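Side-chain contacts in MarR Like Protein, TVG0766549 (Thermoplasma volcanium, PDB 3LFK), which is of unknown function, once reported as a mechanosensitive channel, but has a winged helix-turn-helix fold that suggests a MarR-like transcriptional regulator: residues Leu28-Asn31 against Tyr32-Ser35; Met34-Asp37 against Glu38-Leu41; Leu70-Leu73 against Met74-Gly77; Gln101-Arg104 against Val105-Glu109. All coordinates share one frame; numbering follows the deposited sequence.

Contact 1: residues Leu28-Asn31 against Tyr32-Ser35; sequences LENN and YDMS
Leu-28 lies over one face of the Tyr-32 ring, within the loop that leads from strand 23-24 to the first helix (36-47) of the winged helix-turn-helix fold. Its CA makes a CH-pi contact 4.0 Å from the ring centroid, while CD1 packs against Tyr-32 CE1 at 3.8 Å. Because CG points opposite the backbone N (chi1 174°), CD1 is carried to the phenol end; a branched apolar residue suits this spot, since Ile-103 of helix 94-116 touches it too. Asn-30 then starts a tight turn: its O accepts Asp-33 N at 3.0 Å. Its amide stands almost perpendicular to the Asp-33 carboxylate, and a water bridges Asn-30 ND2 and Asp-33 OD1. Asn-31, Tyr-32 and Asp-33 all have positive phi, a left-handed conformation that Asn and Asp tolerate better than most residues and that a tyrosine adopts less readily. The turn is continued by Met-34 N, bonded to Asn-31 O at 3.0 Å. Buried Met-34 sets CB and CE near that oxygen, while its side chain also packs on Leu-73, Tyr-76 and Ile-103. The side chain of Asn-31 is divided between two tasks: OD1 accepts a bond from Arg-106 NH1, and ND2 donates 3.1 Å to a water that in turn donates to Met-34 O.

Contact 2: residues Met34-Asp37 against Glu38-Leu41; sequences MSQD and EVSL
Glu-38 reaches back from the first turn of helix 36-47, the opening helix of the winged helix-turn-helix fold, to receive Ser-35 N on OE1 at 3.1 Å. This is half of the reciprocal pair that would define a capping box; the side chain of Ser-35, the N-cap residue, makes no capping bond, so no full box forms. Its hydroxyl instead donates to the syn lone pair of Asp-37 OD1. Extended beyond CG, Glu-38 brings OE1 to Tyr-76 OH as well, so one oxygen ties the helix start to helix 66-76. Its carboxylate lies beside that of Asp-37, the planes 13° apart, with OE2 4.6 Å from Asp-37 OD1; a shared water, donating to Glu-38 OE2 and Asp-37 OD2, and the helix N-terminus probably ease the repulsion. Val-39, a compact branched residue beside Met-34, has its N bonded to Ser-35 O and its CG2 3.9 Å from Met-34 CB. Ser-40, small and polar, sets OG 3.1 Å from Gln-36 NE2, while its N donates to Gln-36 O in a nearly straight bond (171°). The Leu-41 side chain packs on Leu-73, and its N donates to Asp-37 O at 3.0 Å.

Contact 3: residues Leu70-Leu73 against Met74-Gly77; sequences LKNL and MDYG
Asp-75 OD2 accepts from two donors: the backbone N of Ala-8 in the N-terminal arm, and a water 2.5 Å away that also donates to Asn-72 OD1 at 2.8 Å. One turn apart, the aspartate and the asparagine thus share a hydrated patch, with Asp-75 tying the helix to the arm. Asn-72 serves Tyr-76 as well. Its O accepts Tyr-76 N at 2.9 Å and lies 3.1 Å above the plane of the tyrosine ring, offset toward the rim, while Asn-72 CB meets Tyr-76 CZ. The twist about CB-CG (chi2 -28°) helps turn one ring face over the carbonyl to which the Tyr-76 backbone N is bonded. Lys-11 makes a cation-pi contact with the same ring, and the hydroxyl reaches Glu-38 OE1, a second anchor for a buried tyrosine. Asn-72, Asp-75 and Tyr-76 lie on helix 66-76, which by its place in the winged helix-turn-helix order probably corresponds to the recognition helix. A Schellman motif ends it, with Gly-77 N to Met-74 O at 3.0 Å as its inner bond; the same N also bonds weakly to Leu-73 O. With phi at 95°, a CB on residue 77 would press on the preceding carbonyl oxygen, so glycine fits. Apolar groups occupy other sides: Leu-73 CD2 meets Tyr-76 CD2 at 4.1 Å, the side chains crossing at a slant, and flexible Met-74 lays SD 4.1 Å from Leu-70 CG.

Contact 4: residues Gln101-Arg104 against Val105-Glu109; sequences QAIR and VRDEE
Ile-103, Arg-106 and Asp-107 make the close-packed side of this helical turn, whereas Gln-101, Arg-104, Val-105 and Glu-108 form a looser, more solvent-facing side. On the packed side Ile-103 CG2 touches both charged partners, 3.5 Å from Arg-106 NH2 and 3.7 Å from Asp-107 OD2, its side chain running beside each of theirs in the same direction. The arginine grips its neighbour side-on: NE at 3.2 Å and NH2 at 2.9 Å both donate to the single oxygen OD1 of Asp-107. OD1 lies in the guanidinium plane, and both nitrogens reach it from one face of the carboxylate, out of its plane. A bend at chi3 (69°) folds the arginine back so that this edge meets the aspartate. Besides its bond to Asn-31, NH1 donates weakly to Leu-28 O, so a long, many-handed residue links the helix to the loop before helix 36-47. The helix is 94-116, which follows the two wing strands 79-84 and 87-92 of the winged helix-turn-helix fold; buried Ile-103 packs on Leu-28, Asn-31 and Met-34. Toward solvent, little but backbone regularity joins the turns. Val-105 lays CG2 3.3 Å from Gln-101 O while its N donates to that same oxygen at 2.8 Å, and the Gln-101 amide stays 4.4 Å from the valine methyl, NE2 to CG2. Exposed Arg-104 can probably keep its guanidinium in solvent while touching Leu-43 and Lys-46 of helix 36-47. Glu-108 N bonds to Arg-104 O at 2.9 Å, but its carboxylate departs from the turn.

How the contacts relate
Contacts 1, 2 and 3 are each partly buried, whereas contact 4 lies mostly at the surface. Contacts 1 and 2 share Met-34 and Ser-35, passing from an irregular, water-bridged loop to a helix start where Glu-38 binds the Ser-35 backbone N. Contact 3 lies at the C-terminal end of a different helix, 66-76, and is closed by glycine; it joins contact 2 through Glu-38 and Tyr-76, and through Leu-41 against Leu-73. Contact 4 meets contact 1 by polar means, Arg-106 to Asn-31, and by apolar means, Ile-103 to Met-34. Contacts 3 and 4 do not touch, their centres about 21 Å apart across the chain's centre, yet Met-34 packs against both.

Contact 1: residues Leu28-Asn31 against Tyr32-Ser35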
loop_
_atom_site.group_PDB
_atom_site.type_symbol
_atom_site.label_atom_id
_atom_site.label_comp_id
_atom_site.label_asym_id
_atom_site.label_seq_id
_atom_site.Cartn_x
_atom_site.Cartn_y
_atom_site.Cartn_z
ATOM N N LEU A 28 6.134 -4.148 10.132
ATOM C CA LEU A 28 6.798 -3.853 8.858
ATOM C C LEU A 28 7.654 -5.029 8.366
ATOM O O LEU A 28 7.708 -5.302 7.161
ATOM C CB LEU A 28 7.689 -2.622 9.022
ATOM C CG LEU A 28 8.575 -2.220 7.854
ATOM C CD1 LEU A 28 7.726 -1.934 6.614
ATOM C CD2 LEU A 28 9.368 -0.973 8.260
ATOM N N GLU A 29 8.320 -5.724 9.286
ATOM C CA GLU A 29 9.159 -6.844 8.884
ATOM C C GLU A 29 8.394 -7.920 8.109
ATOM O O GLU A 29 8.985 -8.636 7.301
ATOM C CB GLU A 29 9.849 -7.467 10.103
ATOM C CG GLU A 29 9.089 -7.270 11.390
ATOM C CD GLU A 29 9.562 -6.030 12.139
ATOM O OE1 GLU A 29 10.572 -6.140 12.870
ATOM O OE2 GLU A 29 8.942 -4.949 11.989
ATOM N N ASN A 30 7.090 -8.039 8.333
ATOM C CA ASN A 30 6.313 -9.053 7.595
ATOM C C ASN A 30 5.255 -8.348 6.736
ATOM O O ASN A 30 4.181 -8.907 6.474
ATOM C CB ASN A 30 5.629 -10.040 8.559
ATOM C CG ASN A 30 5.202 -11.329 7.868
ATOM O OD1 ASN A 30 5.760 -11.703 6.822
ATOM N ND2 ASN A 30 4.228 -12.016 8.446
ATOM N N ASN A 31 5.579 -7.130 6.298
ATOM C CA ASN A 31 4.690 -6.341 5.451
ATOM C C ASN A 31 3.291 -6.200 6.033
ATOM O O ASN A 31 2.314 -6.179 5.292
ATOM C CB ASN A 31 4.591 -6.974 4.050
ATOM C CG ASN A 31 5.852 -6.758 3.216
ATOM O OD1 ASN A 31 6.519 -5.732 3.338
ATOM N ND2 ASN A 31 6.152 -7.715 2.339
ATOM N N TYR A 32 3.207 -6.096 7.357
ATOM C CA TYR A 32 1.928 -5.941 8.061
ATOM C C TYR A 32 0.952 -7.034 7.689
ATOM O O TYR A 32 -0.237 -6.790 7.582
ATOM C CB TYR A 32 1.323 -4.556 7.757
ATOM C CG TYR A 32 2.291 -3.405 7.972
ATOM C CD1 TYR A 32 3.026 -2.877 6.903
ATOM C CD2 TYR A 32 2.489 -2.855 9.243
ATOM C CE1 TYR A 32 3.922 -1.838 7.090
ATOM C CE2 TYR A 32 3.395 -1.793 9.441
ATOM C CZ TYR A 32 4.098 -1.297 8.353
ATOM O OH TYR A 32 4.966 -0.230 8.485
ATOM N N ASP A 33 1.479 -8.233 7.481
ATOM C CA ASP A 33 0.693 -9.411 7.133
ATOM C C ASP A 33 0.024 -9.399 5.768
ATOM O O ASP A 33 -0.831 -10.236 5.480
ATOM C CB ASP A 33 -0.336 -9.702 8.231
ATOM C CG ASP A 33 0.316 -9.912 9.569
ATOM O OD1 ASP A 33 1.126 -10.856 9.666
ATOM O OD2 ASP A 33 0.029 -9.136 10.497
ATOM N N MET A 34 0.399 -8.462 4.915
ATOM C CA MET A 34 -0.147 -8.433 3.571
ATOM C C MET A 34 0.560 -9.483 2.738
ATOM O O MET A 34 1.727 -9.817 2.988
ATOM C CB MET A 34 0.088 -7.067 2.918
ATOM C CG MET A 34 -0.777 -5.936 3.523
ATOM S SD MET A 34 -0.555 -4.418 2.591
ATOM C CE MET A 34 1.012 -3.819 3.296
ATOM N N SER A 35 -0.137 -10.007 1.737
ATOM C CA SER A 35 0.505 -10.964 0.847
ATOM C C SER A 35 1.265 -10.127 -0.191
ATOM O O SER A 35 1.045 -8.916 -0.291
ATOM C CB SER A 35 -0.552 -11.862 0.205
ATOM O OG SER A 35 -1.701 -11.130 -0.141
HETATM O O HOH W 1 2.707 -10.926 5.448
HETATM O O HOH W 2 3.175 -11.732 10.764
HETATM O O HOH W 3 4.333 -10.271 2.266
#

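Contact 2: residues Met34-Asp37 against Glu38-Leu41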
loop_
_atom_site.group_PDB
_atom_site.type_symbol
_atom_site.label_atom_id
_atom_site.label_comp_id
_atom_site.label_asym_id
_atom_site.label_seq_id
_atom_site.Cartn_x
_atom_site.Cartn_y
_atom_site.Cartn_z
ATOM N N MET A 34 0.399 -8.462 4.915
ATOM C CA MET A 34 -0.147 -8.433 3.571
ATOM C C MET A 34 0.560 -9.483 2.738
ATOM O O MET A 34 1.727 -9.817 2.988
ATOM C CB MET A 34 0.088 -7.067 2.918
ATOM C CG MET A 34 -0.777 -5.936 3.523
ATOM S SD MET A 34 -0.555 -4.418 2.591
ATOM C CE MET A 34 1.012 -3.819 3.296
ATOM N N SER A 35 -0.137 -10.007 1.737
ATOM C CA SER A 35 0.505 -10.964 0.847
ATOM C C SER A 35 1.265 -10.127 -0.191
ATOM O O SER A 35 1.045 -8.916 -0.291
ATOM C CB SER A 35 -0.552 -11.862 0.205
ATOM O OG SER A 35 -1.701 -11.130 -0.141
ATOM N N GLN A 36 2.150 -10.759 -0.969
ATOM C CA GLN A 36 2.955 -9.978 -1.926
ATOM C C GLN A 36 2.158 -9.245 -3.006
ATOM O O GLN A 36 2.524 -8.131 -3.417
ATOM C CB GLN A 36 4.026 -10.873 -2.551
ATOM C CG GLN A 36 5.013 -10.101 -3.458
ATOM C CD GLN A 36 5.652 -8.898 -2.766
ATOM O OE1 GLN A 36 6.183 -9.013 -1.655
ATOM N NE2 GLN A 36 5.606 -7.733 -3.428
ATOM N N ASP A 37 1.056 -9.848 -3.459
ATOM C CA ASP A 37 0.224 -9.194 -4.453
ATOM C C ASP A 37 -0.318 -7.865 -3.900
ATOM O O ASP A 37 -0.376 -6.852 -4.610
ATOM C CB ASP A 37 -0.907 -10.129 -4.921
ATOM C CG ASP A 37 -1.708 -10.748 -3.764
ATOM O OD1 ASP A 37 -1.296 -10.638 -2.597
ATOM O OD2 ASP A 37 -2.761 -11.345 -4.038
ATOM N N GLU A 38 -0.690 -7.868 -2.615
ATOM C CA GLU A 38 -1.208 -6.664 -1.981
ATOM C C GLU A 38 -0.133 -5.593 -1.840
ATOM O O GLU A 38 -0.389 -4.427 -2.078
ATOM C CB GLU A 38 -1.803 -7.038 -0.602
ATOM C CG GLU A 38 -3.114 -7.812 -0.782
ATOM C CD GLU A 38 -3.555 -8.606 0.429
ATOM O OE1 GLU A 38 -2.913 -8.540 1.491
ATOM O OE2 GLU A 38 -4.571 -9.319 0.288
ATOM N N VAL A 39 1.076 -6.015 -1.487
ATOM C CA VAL A 39 2.181 -5.088 -1.348
ATOM C C VAL A 39 2.477 -4.491 -2.722
ATOM O O VAL A 39 2.627 -3.284 -2.861
ATOM C CB VAL A 39 3.429 -5.806 -0.811
ATOM C CG1 VAL A 39 4.606 -4.831 -0.765
ATOM C CG2 VAL A 39 3.181 -6.323 0.609
ATOM N N SER A 40 2.556 -5.340 -3.740
ATOM C CA SER A 40 2.794 -4.836 -5.098
ATOM C C SER A 40 1.762 -3.774 -5.505
ATOM O O SER A 40 2.109 -2.703 -6.035
ATOM C CB SER A 40 2.738 -6.010 -6.082
ATOM O OG SER A 40 3.833 -6.872 -5.846
ATOM N N LEU A 41 0.478 -4.044 -5.254
ATOM C CA LEU A 41 -0.535 -3.080 -5.619
ATOM C C LEU A 41 -0.425 -1.779 -4.806
ATOM O O LEU A 41 -0.595 -0.699 -5.330
ATOM C CB LEU A 41 -1.936 -3.674 -5.449
ATOM C CG LEU A 41 -3.026 -2.670 -5.841
ATOM C CD1 LEU A 41 -2.889 -2.214 -7.309
ATOM C CD2 LEU A 41 -4.388 -3.319 -5.627
HETATM O O HOH W 4 -4.923 -10.112 -2.342
#

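Contact 3: residues Leu70-Leu73 against Met74-Gly77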
loop_
_atom_site.group_PDB
_atom_site.type_symbol
_atom_site.label_atom_id
_atom_site.label_comp_id
_atom_site.label_asym_id
_atom_site.label_seq_id
_atom_site.Cartn_x
_atom_site.Cartn_y
_atom_site.Cartn_z
ATOM N N LEU A 70 -7.359 -5.091 -4.601
ATOM C CA LEU A 70 -7.724 -3.734 -4.176
ATOM C C LEU A 70 -8.754 -3.779 -3.039
ATOM O O LEU A 70 -8.633 -3.007 -2.089
ATOM C CB LEU A 70 -8.298 -2.945 -5.361
ATOM C CG LEU A 70 -8.765 -1.514 -5.045
ATOM C CD1 LEU A 70 -7.634 -0.672 -4.437
ATOM C CD2 LEU A 70 -9.277 -0.863 -6.344
ATOM N N LYS A 71 -9.759 -4.654 -3.139
ATOM C CA LYS A 71 -10.763 -4.735 -2.082
ATOM C C LYS A 71 -10.117 -5.083 -0.755
ATOM O O LYS A 71 -10.549 -4.604 0.272
ATOM C CB LYS A 71 -11.859 -5.742 -2.411
ATOM C CG LYS A 71 -12.832 -5.193 -3.444
ATOM C CD LYS A 71 -13.928 -6.219 -3.753
ATOM C CE LYS A 71 -14.261 -6.240 -5.223
ATOM N NZ LYS A 71 -15.275 -7.285 -5.534
ATOM N N ASN A 72 -9.090 -5.929 -0.773
ATOM C CA ASN A 72 -8.397 -6.214 0.490
ATOM C C ASN A 72 -7.725 -4.940 1.029
ATOM O O ASN A 72 -7.801 -4.650 2.222
ATOM C CB ASN A 72 -7.358 -7.333 0.297
ATOM C CG ASN A 72 -7.996 -8.695 0.323
ATOM O OD1 ASN A 72 -8.738 -9.010 1.252
ATOM N ND2 ASN A 72 -7.721 -9.511 -0.681
ATOM N N LEU A 73 -7.063 -4.168 0.165
ATOM C CA LEU A 73 -6.424 -2.935 0.622
ATOM C C LEU A 73 -7.451 -1.974 1.175
ATOM O O LEU A 73 -7.149 -1.235 2.114
ATOM C CB LEU A 73 -5.639 -2.257 -0.504
ATOM C CG LEU A 73 -4.475 -3.086 -1.042
ATOM C CD1 LEU A 73 -3.792 -2.260 -2.113
ATOM C CD2 LEU A 73 -3.481 -3.446 0.046
ATOM N N MET A 74 -8.653 -1.973 0.592
ATOM C CA MET A 74 -9.715 -1.103 1.108
ATOM C C MET A 74 -10.201 -1.595 2.472
ATOM O O MET A 74 -10.392 -0.773 3.389
ATOM C CB MET A 74 -10.855 -1.036 0.098
ATOM C CG MET A 74 -10.393 -0.371 -1.171
ATOM S SD MET A 74 -11.726 -0.437 -2.472
ATOM C CE MET A 74 -12.135 -1.932 -2.521
ATOM N N ASP A 75 -10.401 -2.900 2.599
ATOM C CA ASP A 75 -10.847 -3.483 3.860
ATOM C C ASP A 75 -9.788 -3.216 4.954
ATOM O O ASP A 75 -10.128 -2.988 6.098
ATOM C CB ASP A 75 -11.027 -4.988 3.735
ATOM C CG ASP A 75 -12.202 -5.381 2.861
ATOM O OD1 ASP A 75 -13.007 -4.509 2.461
ATOM O OD2 ASP A 75 -12.296 -6.590 2.567
ATOM N N TYR A 76 -8.502 -3.221 4.589
ATOM C CA TYR A 76 -7.451 -2.970 5.590
ATOM C C TYR A 76 -7.412 -1.524 6.058
ATOM O O TYR A 76 -6.798 -1.212 7.077
ATOM C CB TYR A 76 -6.044 -3.259 5.018
ATOM C CG TYR A 76 -5.787 -4.663 4.567
ATOM C CD1 TYR A 76 -6.443 -5.743 5.111
ATOM C CD2 TYR A 76 -4.823 -4.905 3.579
ATOM C CE1 TYR A 76 -6.169 -7.038 4.705
ATOM C CE2 TYR A 76 -4.527 -6.184 3.163
ATOM C CZ TYR A 76 -5.194 -7.256 3.716
ATOM O OH TYR A 76 -4.901 -8.533 3.311
ATOM N N GLY A 77 -8.016 -0.627 5.286
ATOM C CA GLY A 77 -8.015 0.782 5.607
ATOM C C GLY A 77 -6.910 1.563 4.903
ATOM O O GLY A 77 -6.608 2.699 5.255
HETATM O O HOH W 5 -11.482 -8.461 1.076
#

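Contact 4: residues Gln101-Arg104 against Val105-Glu109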
loop_
_atom_site.group_PDB
_atom_site.type_symbol
_atom_site.label_atom_id
_atom_site.label_comp_id
_atom_site.label_asym_id
_atom_site.label_seq_id
_atom_site.Cartn_x
_atom_site.Cartn_y
_atom_site.Cartn_z
ATOM N N GLN A 101 5.007 4.029 2.251
ATOM C CA GLN A 101 6.302 4.706 2.391
ATOM C C GLN A 101 7.259 3.913 3.300
ATOM O O GLN A 101 8.459 3.813 3.013
ATOM C CB GLN A 101 6.101 6.114 2.939
ATOM C CG GLN A 101 7.323 7.048 2.721
ATOM C CD GLN A 101 7.689 7.238 1.248
ATOM O OE1 GLN A 101 7.026 6.716 0.349
ATOM N NE2 GLN A 101 8.755 7.995 0.998
ATOM N N ALA A 102 6.741 3.332 4.386
ATOM C CA ALA A 102 7.575 2.549 5.295
ATOM C C ALA A 102 8.190 1.366 4.569
ATOM O O ALA A 102 9.377 1.047 4.750
ATOM C CB ALA A 102 6.753 2.070 6.484
ATOM N N ILE A 103 7.388 0.708 3.734
ATOM C CA ILE A 103 7.859 -0.434 2.974
ATOM C C ILE A 103 8.868 0.027 1.920
ATOM O O ILE A 103 9.902 -0.629 1.729
ATOM C CB ILE A 103 6.660 -1.164 2.293
ATOM C CG1 ILE A 103 5.818 -1.855 3.380
ATOM C CG2 ILE A 103 7.159 -2.200 1.256
ATOM C CD1 ILE A 103 4.472 -2.444 2.863
ATOM N N ARG A 104 8.574 1.140 1.249
ATOM C CA ARG A 104 9.489 1.656 0.216
ATOM C C ARG A 104 10.844 1.978 0.826
ATOM O O ARG A 104 11.878 1.644 0.256
ATOM C CB ARG A 104 8.933 2.928 -0.417
ATOM C CG ARG A 104 7.826 2.709 -1.419
ATOM C CD ARG A 104 7.450 4.039 -2.065
ATOM N NE ARG A 104 8.533 4.566 -2.900
ATOM C CZ ARG A 104 8.568 5.797 -3.406
ATOM N NH1 ARG A 104 7.581 6.651 -3.164
ATOM N NH2 ARG A 104 9.584 6.172 -4.173
ATOM N N VAL A 105 10.830 2.644 1.971
ATOM C CA VAL A 105 12.092 2.994 2.637
ATOM C C VAL A 105 12.852 1.754 3.083
ATOM O O VAL A 105 14.076 1.661 2.880
ATOM C CB VAL A 105 11.837 3.926 3.821
ATOM C CG1 VAL A 105 13.102 4.081 4.655
ATOM C CG2 VAL A 105 11.363 5.280 3.293
ATOM N N ARG A 106 12.158 0.783 3.670
ATOM C CA ARG A 106 12.840 -0.447 4.091
ATOM C C ARG A 106 13.485 -1.105 2.867
ATOM O O ARG A 106 14.648 -1.543 2.906
ATOM C CB ARG A 106 11.842 -1.427 4.723
ATOM C CG ARG A 106 12.431 -2.784 5.108
ATOM C CD ARG A 106 11.317 -3.806 5.199
ATOM N NE ARG A 106 10.767 -4.082 3.876
ATOM C CZ ARG A 106 9.576 -4.634 3.658
ATOM N NH1 ARG A 106 8.796 -4.966 4.673
ATOM N NH2 ARG A 106 9.173 -4.866 2.422
ATOM N N ASP A 107 12.728 -1.185 1.777
ATOM C CA ASP A 107 13.241 -1.808 0.562
ATOM C C ASP A 107 14.462 -1.073 0.008
ATOM O O ASP A 107 15.430 -1.705 -0.420
ATOM C CB ASP A 107 12.147 -1.860 -0.515
ATOM C CG ASP A 107 11.055 -2.866 -0.191
ATOM O OD1 ASP A 107 11.207 -3.651 0.770
ATOM O OD2 ASP A 107 10.043 -2.872 -0.931
ATOM N N GLU A 108 14.406 0.248 0.021
ATOM C CA GLU A 108 15.511 1.063 -0.499
ATOM C C GLU A 108 16.749 0.946 0.393
ATOM O O GLU A 108 17.877 0.941 -0.111
ATOM C CB GLU A 108 15.050 2.505 -0.611
ATOM C CG GLU A 108 16.097 3.517 -1.098
ATOM C CD GLU A 108 16.753 3.143 -2.414
ATOM O OE1 GLU A 108 16.055 2.629 -3.314
ATOM O OE2 GLU A 108 17.982 3.386 -2.548
ATOM N N GLU A 109 16.556 0.881 1.709
ATOM C CA GLU A 109 17.709 0.725 2.612
ATOM C C GLU A 109 18.418 -0.581 2.286
ATOM O O GLU A 109 19.655 -0.662 2.310
ATOM C CB GLU A 109 17.256 0.735 4.084
ATOM C CG GLU A 109 16.676 2.070 4.483
ATOM C CD GLU A 109 16.162 2.115 5.900
ATOM O OE1 GLU A 109 15.550 1.119 6.340
ATOM O OE2 GLU A 109 16.352 3.155 6.571
#